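Aminomethyltransferase (PDB 3GIR) belongs to the aminomethyltransferase (T-protein) family, whose members pair a folate-binding domain with a C-terminal barrel domain. Local coordinates at residues E171-A176 with G228-L233; A189-N194 with E235-D240; S253-A258 with H263-T268; V351-V356 with H381-V386. All blocks are in the same frame, centred on the assembly; numbering follows the deposited sequence. Where two conformers were deposited one is given.

In the fold
Interactions 1 and 2 share helix 227-238 and lie with their centres about 12 Å apart; Leu-233 CD1 of the first meets Leu-191 CD1 of the second at 3.9 Å. Near the C-terminal end of the helix, backbone carbonyls of Leu-238 and Asp-240 in interaction 2 hold the sodium ion, about 13 Å from the Leu-175 side chain of interaction 1. Interactions 3 and 4 form a second pair, centres about 10 Å apart, that joins the folate-binding and barrel domains: Asp-266 O and Tyr-355 OH are 2.7 Å apart, a probable hydrogen bond. Between the pairs the closest approach is about 9 Å between nearest atoms, from interaction 1 to interaction 3; interactions 1 and 4 lie on opposite sides of the chain's centre.

Interaction 1. Residues E171-A176 with G228-L233; sequences ERVLLA and GCARAL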
loop_
_atom_site.group_PDB
_atom_site.type_symbol
_atom_site.label_atom_id
_atom_site.label_comp_id
_atom_site.label_asym_id
_atom_site.label_seq_id
_atom_site.Cartn_x
_atom_site.Cartn_y
_atom_site.Cartn_z
ATOM N N GLU A 171 0.574 -9.158 17.334
ATOM C CA GLU A 171 -0.872 -9.410 17.201
ATOM C C GLU A 171 -1.623 -8.102 17.443
ATOM O O GLU A 171 -1.622 -7.561 18.540
ATOM C CB GLU A 171 -1.335 -10.465 18.206
ATOM C CG GLU A 171 -2.758 -10.902 17.971
ATOM C CD GLU A 171 -3.150 -12.232 18.634
ATOM O OE1 GLU A 171 -2.703 -12.473 19.785
ATOM O OE2 GLU A 171 -3.926 -13.027 18.016
ATOM N N ARG A 172 -2.218 -7.589 16.374
ATOM C CA ARG A 172 -2.886 -6.306 16.432
ATOM C C ARG A 172 -4.072 -6.219 15.542
ATOM O O ARG A 172 -4.178 -6.913 14.514
ATOM C CB ARG A 172 -1.911 -5.213 15.931
ATOM C CG ARG A 172 -0.664 -4.978 16.748
ATOM C CD ARG A 172 -0.911 -4.332 18.033
ATOM N NE ARG A 172 0.312 -4.062 18.796
ATOM C CZ ARG A 172 0.867 -4.879 19.682
ATOM N NH1 ARG A 172 0.362 -6.073 19.905
ATOM N NH2 ARG A 172 1.962 -4.531 20.366
ATOM N N VAL A 173 -4.988 -5.323 15.898
ATOM C CA VAL A 173 -5.964 -4.778 14.938
ATOM C C VAL A 173 -5.339 -3.556 14.356
ATOM O O VAL A 173 -4.655 -2.814 15.040
ATOM C CB VAL A 173 -7.325 -4.498 15.611
ATOM C CG1 VAL A 173 -8.168 -3.444 14.854
ATOM C CG2 VAL A 173 -8.063 -5.804 15.758
ATOM N N LEU A 174 -5.584 -3.326 13.072
ATOM C CA LEU A 174 -5.124 -2.165 12.368
ATOM C C LEU A 174 -6.329 -1.568 11.650
ATOM O O LEU A 174 -7.025 -2.261 10.868
ATOM C CB LEU A 174 -4.035 -2.499 11.321
ATOM C CG LEU A 174 -3.328 -1.275 10.657
ATOM C CD1 LEU A 174 -2.531 -0.412 11.599
ATOM C CD2 LEU A 174 -2.430 -1.876 9.550
ATOM N N LEU A 175 -6.601 -0.293 11.910
ATOM C CA LEU A 175 -7.717 0.463 11.318
ATOM C C LEU A 175 -7.126 1.625 10.565
ATOM O O LEU A 175 -6.248 2.261 11.070
ATOM C CB LEU A 175 -8.695 0.995 12.363
ATOM C CG LEU A 175 -9.289 -0.042 13.298
ATOM C CD1 LEU A 175 -10.086 0.622 14.439
ATOM C CD2 LEU A 175 -10.186 -0.921 12.505
ATOM N N ALA A 176 -7.627 1.942 9.387
ATOM C CA ALA A 176 -7.305 3.180 8.716
ATOM C C ALA A 176 -8.518 4.096 8.772
ATOM O O ALA A 176 -9.614 3.687 8.564
ATOM C CB ALA A 176 -6.960 2.882 7.238
ATOM N N GLY A 228 -7.816 -6.860 22.115
ATOM C CA GLY A 228 -8.867 -6.675 23.134
ATOM C C GLY A 228 -9.398 -5.284 23.311
ATOM O O GLY A 228 -10.459 -5.091 23.948
ATOM N N CYS A 229 -8.712 -4.284 22.757
ATOM C CA CYS A 229 -9.129 -2.884 22.827
ATOM C C CYS A 229 -9.863 -2.391 21.583
ATOM O O CYS A 229 -10.478 -1.343 21.565
ATOM C CB CYS A 229 -7.931 -1.953 22.933
ATOM S SG CYS A 229 -6.941 -2.152 24.503
ATOM N N ALA A 230 -9.855 -3.239 20.552
ATOM C CA ALA A 230 -10.198 -2.767 19.233
ATOM C C ALA A 230 -11.643 -2.604 18.980
ATOM O O ALA A 230 -12.016 -1.691 18.275
ATOM C CB ALA A 230 -9.603 -3.715 18.167
ATOM N N ARG A 231 -12.500 -3.536 19.436
ATOM C CA ARG A 231 -13.917 -3.436 19.120
ATOM C C ARG A 231 -14.499 -2.149 19.643
ATOM O O ARG A 231 -15.218 -1.416 18.968
ATOM C CB ARG A 231 -14.645 -4.647 19.654
ATOM C CG ARG A 231 -16.082 -4.715 19.328
ATOM C CD ARG A 231 -16.800 -5.816 20.106
ATOM N NE ARG A 231 -18.225 -5.626 19.914
ATOM C CZ ARG A 231 -19.019 -6.313 19.096
ATOM N NH1 ARG A 231 -18.586 -7.360 18.359
ATOM N NH2 ARG A 231 -20.307 -5.955 19.058
ATOM N N ALA A 232 -14.159 -1.822 20.888
ATOM C CA ALA A 232 -14.616 -0.577 21.450
ATOM C C ALA A 232 -14.158 0.680 20.676
ATOM O O ALA A 232 -14.944 1.616 20.434
ATOM C CB ALA A 232 -14.253 -0.528 22.985
ATOM N N LEU A 233 -12.910 0.743 20.246
ATOM C CA LEU A 233 -12.442 1.833 19.478
ATOM C C LEU A 233 -13.205 1.949 18.143
ATOM O O LEU A 233 -13.583 3.018 17.710
ATOM C CB LEU A 233 -10.941 1.725 19.225
ATOM C CG LEU A 233 -10.344 2.795 18.309
ATOM C CD1 LEU A 233 -10.600 4.238 18.857
ATOM C CD2 LEU A 233 -8.869 2.573 17.942
#
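Ala-230 presses its methyl into the branch point of Val-173, the two residues being the nearest CA pair of segments 171-176 and 228-233. Its CB lies 3.5 Å from Val-173 CB and about equally far from both valine methyls, with Val-173 CG2 at 3.5 Å and Val-173 CG1 at 3.6 Å, so the alanine faces the whole fork rather than one prong. A side chain as short as this lets the helix come down close: the CA atoms of Val-173 and Ala-230 are only 6.4 Å apart.

One helical turn on, Leu-233 makes the second touch. With CG anti to the backbone N (chi1 175°), it sends CD2 to within 4.2 Å of Leu-175 CD1. The two leucines run past each other in opposite directions and meet through these single methyls, a looser fit than at the alanine. No hydrogen bond links the segments; the contact is apolar and buried.

Strand 173-178 runs between strands 220-225 and 76-80, with Val-173 and Leu-175 bonded through their backbones to Leu-225 and Ile-223. Leu-233 also packs on those two residues. The helix thus lies across one face of the mixed sheet, between strands 220-225 and 243-245 in the chain.

Interaction 2. Residues A189-N194 with E235-D240; sequences AGLPGN and EKLLGD. With NA (sodium ion), chain B.
Ala-189 is gripped twice by helix 227-238, through its carbonyl and through its methyl. Lys-236 turns CG away from its own N (chi1 176°) and runs on fully extended, stretching NZ to 2.9 Å from Ala-189 O. The ammonium approaches fairly straight, at a C=O...N angle of 155°, a little tilted from the carbonyl plane. Ala-189 CB meanwhile touches Leu-237 CD2 at 4.0 Å.

Gly-190 turns the chain out of helix 182-188 in a Schellman motif with positive phi. The lysine therefore sits at that helix's C-terminal end, where its positive charge probably suits the partial negative charge of the last carbonyls. Leu-191 follows, and its CD1 lies 4.1 Å from the same Leu-237 CD2, so one methyl touches both residues, which approach it from the same side; the two leucines cross at a slant.

Just past this contact, the end of segment 235-240 wraps the sodium ion: Leu-238 O binds it at 2.3 Å and Asp-240 O at 2.4 Å, with Val-243 O and three waters completing six ligands. Asp-240 also forms a salt bridge to Arg-242. Leu-237 reaches Leu-78 of strand 76-80 and Leu-191 leans on Leu-186, joining helix 182-188 and its exit loop to helix 227-238 beside the mixed sheet.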
loop_
_atom_site.group_PDB
_atom_site.type_symbol
_atom_site.label_atom_id
_atom_site.label_comp_id
_atom_site.label_asym_id
_atom_site.label_seq_id
_atom_site.Cartn_x
_atom_site.Cartn_y
_atom_site.Cartn_z
ATOM N N ALA A 189 -12.819 12.215 18.876
ATOM C CA ALA A 189 -12.823 10.949 19.574
ATOM C C ALA A 189 -11.854 10.946 20.764
ATOM O O ALA A 189 -11.741 9.924 21.461
ATOM C CB ALA A 189 -12.496 9.780 18.610
ATOM N N GLY A 190 -11.142 12.051 20.964
ATOM C CA GLY A 190 -10.150 12.159 22.028
ATOM C C GLY A 190 -8.854 11.460 21.818
ATOM O O GLY A 190 -8.104 11.248 22.785
ATOM N N LEU A 191 -8.528 11.172 20.543
ATOM C CA LEU A 191 -7.295 10.489 20.244
ATOM C C LEU A 191 -6.256 11.496 19.745
ATOM O O LEU A 191 -6.578 12.400 19.000
ATOM C CB LEU A 191 -7.497 9.403 19.184
ATOM C CG LEU A 191 -8.621 8.446 19.499
ATOM C CD1 LEU A 191 -9.007 7.741 18.162
ATOM C CD2 LEU A 191 -8.181 7.506 20.561
ATOM N N PRO A 192 -5.014 11.370 20.186
ATOM C CA PRO A 192 -3.916 12.188 19.731
ATOM C C PRO A 192 -3.480 11.754 18.323
ATOM O O PRO A 192 -3.791 10.632 17.923
ATOM C CB PRO A 192 -2.829 11.923 20.765
ATOM C CG PRO A 192 -3.199 10.586 21.345
ATOM C CD PRO A 192 -4.598 10.322 21.132
ATOM N N GLY A 193 -2.834 12.664 17.611
ATOM C CA GLY A 193 -2.284 12.431 16.291
ATOM C C GLY A 193 -2.417 13.612 15.347
ATOM O O GLY A 193 -1.678 13.701 14.369
ATOM N N ASN A 194 -3.279 14.590 15.689
ATOM C CA ASN A 194 -3.387 15.748 14.862
ATOM C C ASN A 194 -2.082 16.560 14.754
ATOM O O ASN A 194 -1.892 17.285 13.773
ATOM C CB ASN A 194 -4.528 16.626 15.331
ATOM C CG ASN A 194 -5.797 16.385 14.614
ATOM O OD1 ASN A 194 -6.100 17.079 13.657
ATOM N ND2 ASN A 194 -6.593 15.417 15.092
ATOM N N GLU A 235 -16.157 0.887 17.341
ATOM C CA GLU A 235 -17.510 1.338 17.566
ATOM C C GLU A 235 -17.533 2.811 17.902
ATOM O O GLU A 235 -18.430 3.530 17.457
ATOM C CB GLU A 235 -18.192 0.527 18.657
ATOM C CG GLU A 235 -18.440 -0.920 18.344
ATOM C CD GLU A 235 -18.877 -1.742 19.609
ATOM O OE1 GLU A 235 -18.397 -1.429 20.751
ATOM O OE2 GLU A 235 -19.670 -2.703 19.459
ATOM N N LYS A 236 -16.599 3.289 18.712
ATOM C CA LYS A 236 -16.498 4.739 19.001
ATOM C C LYS A 236 -16.277 5.593 17.765
ATOM O O LYS A 236 -16.910 6.648 17.580
ATOM C CB LYS A 236 -15.416 4.960 20.052
ATOM C CG LYS A 236 -15.115 6.409 20.409
ATOM C CD LYS A 236 -14.046 6.420 21.508
ATOM C CE LYS A 236 -13.894 7.777 22.170
ATOM N NZ LYS A 236 -12.716 7.725 23.070
ATOM N N LEU A 237 -15.375 5.167 16.860
ATOM C CA LEU A 237 -15.176 5.944 15.642
ATOM C C LEU A 237 -16.372 5.880 14.695
ATOM O O LEU A 237 -16.788 6.877 14.115
ATOM C CB LEU A 237 -13.948 5.429 14.906
ATOM C CG LEU A 237 -12.669 5.616 15.623
ATOM C CD1 LEU A 237 -11.537 4.852 14.872
ATOM C CD2 LEU A 237 -12.263 7.047 15.746
ATOM N N LEU A 238 -16.965 4.719 14.541
ATOM C CA LEU A 238 -18.166 4.556 13.691
ATOM C C LEU A 238 -19.360 5.345 14.146
ATOM O O LEU A 238 -20.184 5.778 13.329
ATOM C CB LEU A 238 -18.580 3.111 13.707
ATOM C CG LEU A 238 -17.850 2.202 12.800
ATOM C CD1 LEU A 238 -18.011 0.752 13.294
ATOM C CD2 LEU A 238 -18.423 2.497 11.325
ATOM N N GLY A 239 -19.430 5.556 15.450
ATOM C CA GLY A 239 -20.492 6.358 16.069
ATOM C C GLY A 239 -20.488 7.801 15.593
ATOM O O GLY A 239 -21.504 8.481 15.675
ATOM N N ASP A 240 -19.390 8.273 15.048
ATOM C CA ASP A 240 -19.285 9.654 14.531
ATOM C C ASP A 240 -20.073 9.691 13.224
ATOM O O ASP A 240 -19.926 8.770 12.358
ATOM C CB ASP A 240 -17.808 10.026 14.294
ATOM C CG ASP A 240 -17.573 11.467 13.961
ATOM O OD1 ASP A 240 -16.775 12.159 14.659
ATOM O OD2 ASP A 240 -18.156 11.961 12.958
HETATM NA NA NA B . -20.988 6.857 11.494
HETATM O O HOH W 1 -22.911 7.337 13.026
HETATM O O HOH W 2 -22.466 7.968 9.841
HETATM O O HOH W 3 -22.192 4.942 10.762
#

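Interaction 3. Residues S253-A258 with H263-T268; sequences SLRLEA and HGNDIT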
loop_
_atom_site.group_PDB
_atom_site.type_symbol
_atom_site.label_atom_id
_atom_site.label_comp_id
_atom_site.label_asym_id
_atom_site.label_seq_id
_atom_site.Cartn_x
_atom_site.Cartn_y
_atom_site.Cartn_z
ATOM N N SER A 253 -10.340 1.050 -5.457
ATOM C CA SER A 253 -10.583 2.147 -6.363
ATOM C C SER A 253 -9.910 3.412 -5.865
ATOM O O SER A 253 -9.340 4.238 -6.645
ATOM C CB SER A 253 -12.068 2.353 -6.672
ATOM O OG SER A 253 -12.859 2.467 -5.490
ATOM N N LEU A 254 -9.910 3.589 -4.542
ATOM C CA LEU A 254 -9.219 4.742 -3.987
ATOM C C LEU A 254 -7.740 4.716 -4.264
ATOM O O LEU A 254 -7.146 5.767 -4.674
ATOM C CB LEU A 254 -9.500 4.922 -2.489
ATOM C CG LEU A 254 -10.927 5.286 -2.109
ATOM C CD1 LEU A 254 -11.156 4.856 -0.651
ATOM C CD2 LEU A 254 -11.260 6.808 -2.277
ATOM N N ARG A 255 -7.075 3.627 -3.899
ATOM C CA ARG A 255 -5.668 3.534 -4.083
ATOM C C ARG A 255 -5.262 3.622 -5.551
ATOM O O ARG A 255 -4.208 4.191 -5.859
ATOM C CB ARG A 255 -5.079 2.295 -3.394
ATOM C CG ARG A 255 -5.431 0.938 -4.035
ATOM C CD ARG A 255 -4.401 0.590 -5.021
ATOM N NE ARG A 255 -4.832 -0.587 -5.764
ATOM C CZ ARG A 255 -4.184 -1.149 -6.789
ATOM N NH1 ARG A 255 -3.033 -0.705 -7.240
ATOM N NH2 ARG A 255 -4.733 -2.242 -7.330
ATOM N N LEU A 256 -6.048 3.032 -6.423
ATOM C CA LEU A 256 -5.736 3.042 -7.853
ATOM C C LEU A 256 -5.860 4.432 -8.450
ATOM O O LEU A 256 -4.952 4.895 -9.156
ATOM C CB LEU A 256 -6.606 1.995 -8.557
ATOM C CG LEU A 256 -6.462 1.808 -10.076
ATOM C CD1 LEU A 256 -4.965 1.725 -10.454
ATOM C CD2 LEU A 256 -7.349 0.639 -10.566
ATOM N N GLU A 257 -6.894 5.167 -8.088
ATOM C CA GLU A 257 -6.969 6.653 -8.411
ATOM C C GLU A 257 -5.738 7.429 -7.939
ATOM O O GLU A 257 -5.277 8.357 -8.580
ATOM C CB GLU A 257 -8.234 7.270 -7.838
ATOM C CG GLU A 257 -9.450 6.991 -8.595
ATOM C CD GLU A 257 -10.649 7.731 -8.054
ATOM O OE1 GLU A 257 -10.545 8.237 -6.909
ATOM O OE2 GLU A 257 -11.698 7.792 -8.737
ATOM N N ALA A 258 -5.243 7.096 -6.739
ATOM C CA ALA A 258 -4.067 7.725 -6.113
ATOM C C ALA A 258 -2.713 7.285 -6.698
ATOM O O ALA A 258 -1.692 7.751 -6.266
ATOM C CB ALA A 258 -4.054 7.550 -4.555
ATOM N N HIS A 263 0.965 -4.842 -4.051
ATOM C CA HIS A 263 1.838 -5.949 -4.259
ATOM C C HIS A 263 1.029 -7.203 -4.547
ATOM O O HIS A 263 -0.038 -7.451 -3.984
ATOM C CB HIS A 263 2.761 -6.165 -3.057
ATOM C CG HIS A 263 3.905 -7.076 -3.345
ATOM N ND1 HIS A 263 3.756 -8.437 -3.344
ATOM C CD2 HIS A 263 5.187 -6.830 -3.721
ATOM C CE1 HIS A 263 4.901 -9.003 -3.673
ATOM N NE2 HIS A 263 5.791 -8.057 -3.908
ATOM N N GLY A 264 1.509 -7.948 -5.545
ATOM C CA GLY A 264 0.776 -9.106 -6.090
ATOM C C GLY A 264 0.014 -8.783 -7.365
ATOM O O GLY A 264 -0.374 -9.687 -8.113
ATOM N N ASN A 265 -0.171 -7.492 -7.627
ATOM C CA ASN A 265 -0.778 -6.983 -8.865
ATOM C C ASN A 265 0.265 -6.199 -9.627
ATOM O O ASN A 265 0.850 -6.675 -10.615
ATOM C CB ASN A 265 -1.960 -6.060 -8.596
ATOM C CG ASN A 265 -3.267 -6.806 -8.327
ATOM O OD1 ASN A 265 -3.279 -7.850 -7.654
ATOM N ND2 ASN A 265 -4.373 -6.242 -8.781
ATOM N N ASP A 266 0.556 -5.012 -9.132
ATOM C CA ASP A 266 1.431 -4.091 -9.835
ATOM C C ASP A 266 2.902 -4.241 -9.607
ATOM O O ASP A 266 3.687 -3.680 -10.346
ATOM C CB ASP A 266 1.046 -2.674 -9.458
ATOM C CG ASP A 266 -0.451 -2.484 -9.459
ATOM O OD1 ASP A 266 -1.131 -2.686 -10.512
ATOM O OD2 ASP A 266 -0.961 -2.185 -8.350
ATOM N N ILE A 267 3.274 -4.870 -8.503
ATOM C CA ILE A 267 4.652 -5.194 -8.190
ATOM C C ILE A 267 4.655 -6.621 -7.698
ATOM O O ILE A 267 3.718 -7.034 -6.991
ATOM C CB ILE A 267 5.278 -4.214 -7.219
ATOM C CG1 ILE A 267 4.407 -3.972 -5.982
ATOM C CG2 ILE A 267 5.542 -2.865 -7.949
ATOM C CD1 ILE A 267 5.042 -2.982 -4.951
ATOM N N THR A 268 5.725 -7.341 -8.008
ATOM C CA THR A 268 5.853 -8.734 -7.665
ATOM C C THR A 268 7.362 -9.019 -7.535
ATOM O O THR A 268 8.200 -8.158 -7.848
ATOM C CB THR A 268 5.269 -9.639 -8.750
ATOM O OG1 THR A 268 6.176 -9.624 -9.845
ATOM C CG2 THR A 268 3.892 -9.188 -9.239
#
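Arg-255 leaves helix 248-257 to meet Asp-266, and its side chain can be followed outward from CB. There CG is placed between the backbone N and the carbonyl carbon (chi1 71°), and a second bend at chi2 swings the rest of the chain off the helix toward segment 263-268. The side chain packs against Met-353, Leu-262 and Tyr-215 on its way. Beyond the bend it runs straight through CD and NE, and Leu-256 CB lies 4.2 Å above one face of the guanidinium plane, toward the rim.

The guanidinium then makes the contact. CZ stands 3.7 Å from Asp-266 OD2, and NH1 gives that oxygen a salt bridge of 2.8 Å, bent to 138° at the hydrogen. OD2 lies at the guanidinium edge and is met on its syn side, somewhat out of the carboxylate plane. Only NH1 bonds to OD2, for NH2 stays 3.9 Å from it; with the planes turned 49° apart, this is a single-point salt bridge and not a paired, coplanar one. NH1 also donates to Leu-260 O, while NH2 takes a salt bridge to Asp-252 and a hydrogen bond to Ser-340.

Asp-266 has further partners too. OD2 also accepts from Leu-262 N, and OD1 is bonded to the hydroxyls of Ser-340 and Thr-339, which fixes the carboxylate's rotation. Buried Arg-255 and Asp-266, with Asp-252, loop backbone and the hydroxyls of strand 334-344, make a polar network at the junction of the folate-binding domain and the C-terminal barrel domain.

Interaction 4. Residues V351-V356 with H381-V386; sequences VAMGYV and HSLPFV
Phe-385 lays one ring face over Val-351 and points its edge at the next carbonyl of strand 349-356. Its CG lies opposite the carbonyl carbon, beside the backbone N (chi1 -70°), which carries the ring toward the strand. Val-351 CB is 3.9 Å from the Phe-385 ring centroid, only 16° off the normal, a CH-pi contact. At the rim, Phe-385 CE1 and CZ both lie 3.4 Å from Ala-352 O, which is in the ring plane. Farther along, Met-353 SD approaches Leu-383 CD1 at 3.5 Å, a doubtful touch because the methionine was modelled in two conformers.

Around this first shell, His-381 ND1 donates 2.7 Å to Ser-382 O, on a lone pair, and Phe-385 CE2 sits 3.5 Å above the His-381 ring plane, toward its rim. The peptide before Pro-384 is cis, which probably helps turn the chain so that Phe-385 faces the strand. Phe-347 meets the phenyl ring edge-to-face. The tail after strand 374-381 thus packs on strand 349-356 in the antiparallel sheet of the C-terminal barrel domain.

With no hydrogen bond across it, the contact probably owes its cohesion to burial of apolar surface and dispersion over the ring face, helped weakly by attraction of a partly positive C-H edge for the carbonyl oxygen.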
loop_
_atom_site.group_PDB
_atom_site.type_symbol
_atom_site.label_atom_id
_atom_site.label_comp_id
_atom_site.label_asym_id
_atom_site.label_seq_id
_atom_site.Cartn_x
_atom_site.Cartn_y
_atom_site.Cartn_z
ATOM N N VAL A 351 -10.045 3.571 -14.590
ATOM C CA VAL A 351 -8.660 3.808 -14.263
ATOM C C VAL A 351 -7.981 2.452 -14.257
ATOM O O VAL A 351 -8.622 1.404 -14.057
ATOM C CB VAL A 351 -8.532 4.546 -12.923
ATOM C CG1 VAL A 351 -9.282 5.903 -13.080
ATOM C CG2 VAL A 351 -9.193 3.789 -11.777
ATOM N N ALA A 352 -6.723 2.411 -14.628
ATOM C CA ALA A 352 -5.933 1.240 -14.592
ATOM C C ALA A 352 -4.447 1.512 -14.517
ATOM O O ALA A 352 -4.005 2.660 -14.651
ATOM C CB ALA A 352 -6.214 0.471 -15.984
ATOM N N MET A 353 -3.680 0.448 -14.239
ATOM C CA MET A 353 -2.217 0.523 -14.265
ATOM C C MET A 353 -1.743 -0.760 -14.883
ATOM O O MET A 353 -2.436 -1.774 -14.882
ATOM C CB MET A 353 -1.583 0.702 -12.875
ATOM C CG MET A 353 -1.747 2.049 -12.310
ATOM S SD MET A 353 -0.729 2.334 -10.824
ATOM C CE MET A 353 -0.735 0.709 -10.100
ATOM N N GLY A 354 -0.540 -0.734 -15.459
ATOM C CA GLY A 354 -0.059 -1.964 -16.081
ATOM C C GLY A 354 1.368 -1.778 -16.543
ATOM O O GLY A 354 2.016 -0.753 -16.205
ATOM N N TYR A 355 1.861 -2.721 -17.303
ATOM C CA TYR A 355 3.219 -2.758 -17.835
ATOM C C TYR A 355 3.204 -2.710 -19.316
ATOM O O TYR A 355 2.471 -3.443 -19.954
ATOM C CB TYR A 355 4.031 -3.969 -17.372
ATOM C CG TYR A 355 4.504 -3.808 -15.926
ATOM C CD1 TYR A 355 5.730 -3.243 -15.620
ATOM C CD2 TYR A 355 3.674 -4.165 -14.872
ATOM C CE1 TYR A 355 6.139 -3.069 -14.339
ATOM C CE2 TYR A 355 4.113 -3.976 -13.547
ATOM C CZ TYR A 355 5.327 -3.418 -13.306
ATOM O OH TYR A 355 5.781 -3.165 -11.989
ATOM N N VAL A 356 4.081 -1.865 -19.864
ATOM C CA VAL A 356 4.340 -1.762 -21.315
ATOM C C VAL A 356 5.873 -1.698 -21.464
ATOM O O VAL A 356 6.605 -1.302 -20.564
ATOM C CB VAL A 356 3.618 -0.573 -21.946
ATOM C CG1 VAL A 356 2.070 -0.699 -21.840
ATOM C CG2 VAL A 356 4.161 0.792 -21.395
ATOM N N HIS A 381 -1.199 7.071 -19.320
ATOM C CA HIS A 381 -1.749 8.208 -18.587
ATOM C C HIS A 381 -0.868 8.467 -17.375
ATOM O O HIS A 381 -0.368 7.562 -16.720
ATOM C CB HIS A 381 -3.196 7.976 -18.157
ATOM C CG HIS A 381 -3.941 9.192 -17.687
ATOM N ND1 HIS A 381 -3.759 9.764 -16.432
ATOM C CD2 HIS A 381 -4.909 9.910 -18.288
ATOM C CE1 HIS A 381 -4.570 10.806 -16.317
ATOM N NE2 HIS A 381 -5.275 10.921 -17.425
ATOM N N SER A 382 -0.697 9.772 -17.056
ATOM C CA SER A 382 -0.013 10.164 -15.831
ATOM C C SER A 382 -0.687 9.630 -14.563
ATOM O O SER A 382 -1.889 9.438 -14.554
ATOM C CB SER A 382 0.086 11.710 -15.741
ATOM O OG SER A 382 -1.183 12.280 -15.723
ATOM N N LEU A 383 0.128 9.411 -13.543
ATOM C CA LEU A 383 -0.385 9.067 -12.210
ATOM C C LEU A 383 0.041 10.163 -11.245
ATOM O O LEU A 383 1.106 10.762 -11.450
ATOM C CB LEU A 383 0.179 7.747 -11.799
ATOM C CG LEU A 383 -0.244 6.506 -12.614
ATOM C CD1 LEU A 383 0.639 5.311 -12.170
ATOM C CD2 LEU A 383 -1.768 6.299 -12.468
ATOM N N PRO A 384 -0.766 10.448 -10.214
ATOM C CA PRO A 384 -2.061 9.833 -9.955
ATOM C C PRO A 384 -3.142 10.363 -10.882
ATOM O O PRO A 384 -3.017 11.420 -11.516
ATOM C CB PRO A 384 -2.371 10.224 -8.512
ATOM C CG PRO A 384 -1.662 11.547 -8.386
ATOM C CD PRO A 384 -0.478 11.547 -9.270
ATOM N N PHE A 385 -4.258 9.649 -10.944
ATOM C CA PHE A 385 -5.406 10.105 -11.672
ATOM C C PHE A 385 -6.136 11.233 -10.985
ATOM O O PHE A 385 -6.814 12.055 -11.649
ATOM C CB PHE A 385 -6.391 8.952 -11.864
ATOM C CG PHE A 385 -5.937 7.877 -12.830
ATOM C CD1 PHE A 385 -5.361 6.663 -12.379
ATOM C CD2 PHE A 385 -6.099 8.059 -14.197
ATOM C CE1 PHE A 385 -4.974 5.663 -13.282
ATOM C CE2 PHE A 385 -5.744 7.051 -15.075
ATOM C CZ PHE A 385 -5.127 5.899 -14.625
ATOM N N VAL A 386 -6.145 11.193 -9.650
ATOM C CA VAL A 386 -6.828 12.168 -8.829
ATOM C C VAL A 386 -5.773 12.829 -7.930
ATOM O O VAL A 386 -4.905 12.190 -7.356
ATOM C CB VAL A 386 -7.974 11.456 -7.995
ATOM C CG1 VAL A 386 -8.562 12.424 -6.971
ATOM C CG2 VAL A 386 -9.045 10.880 -8.922
#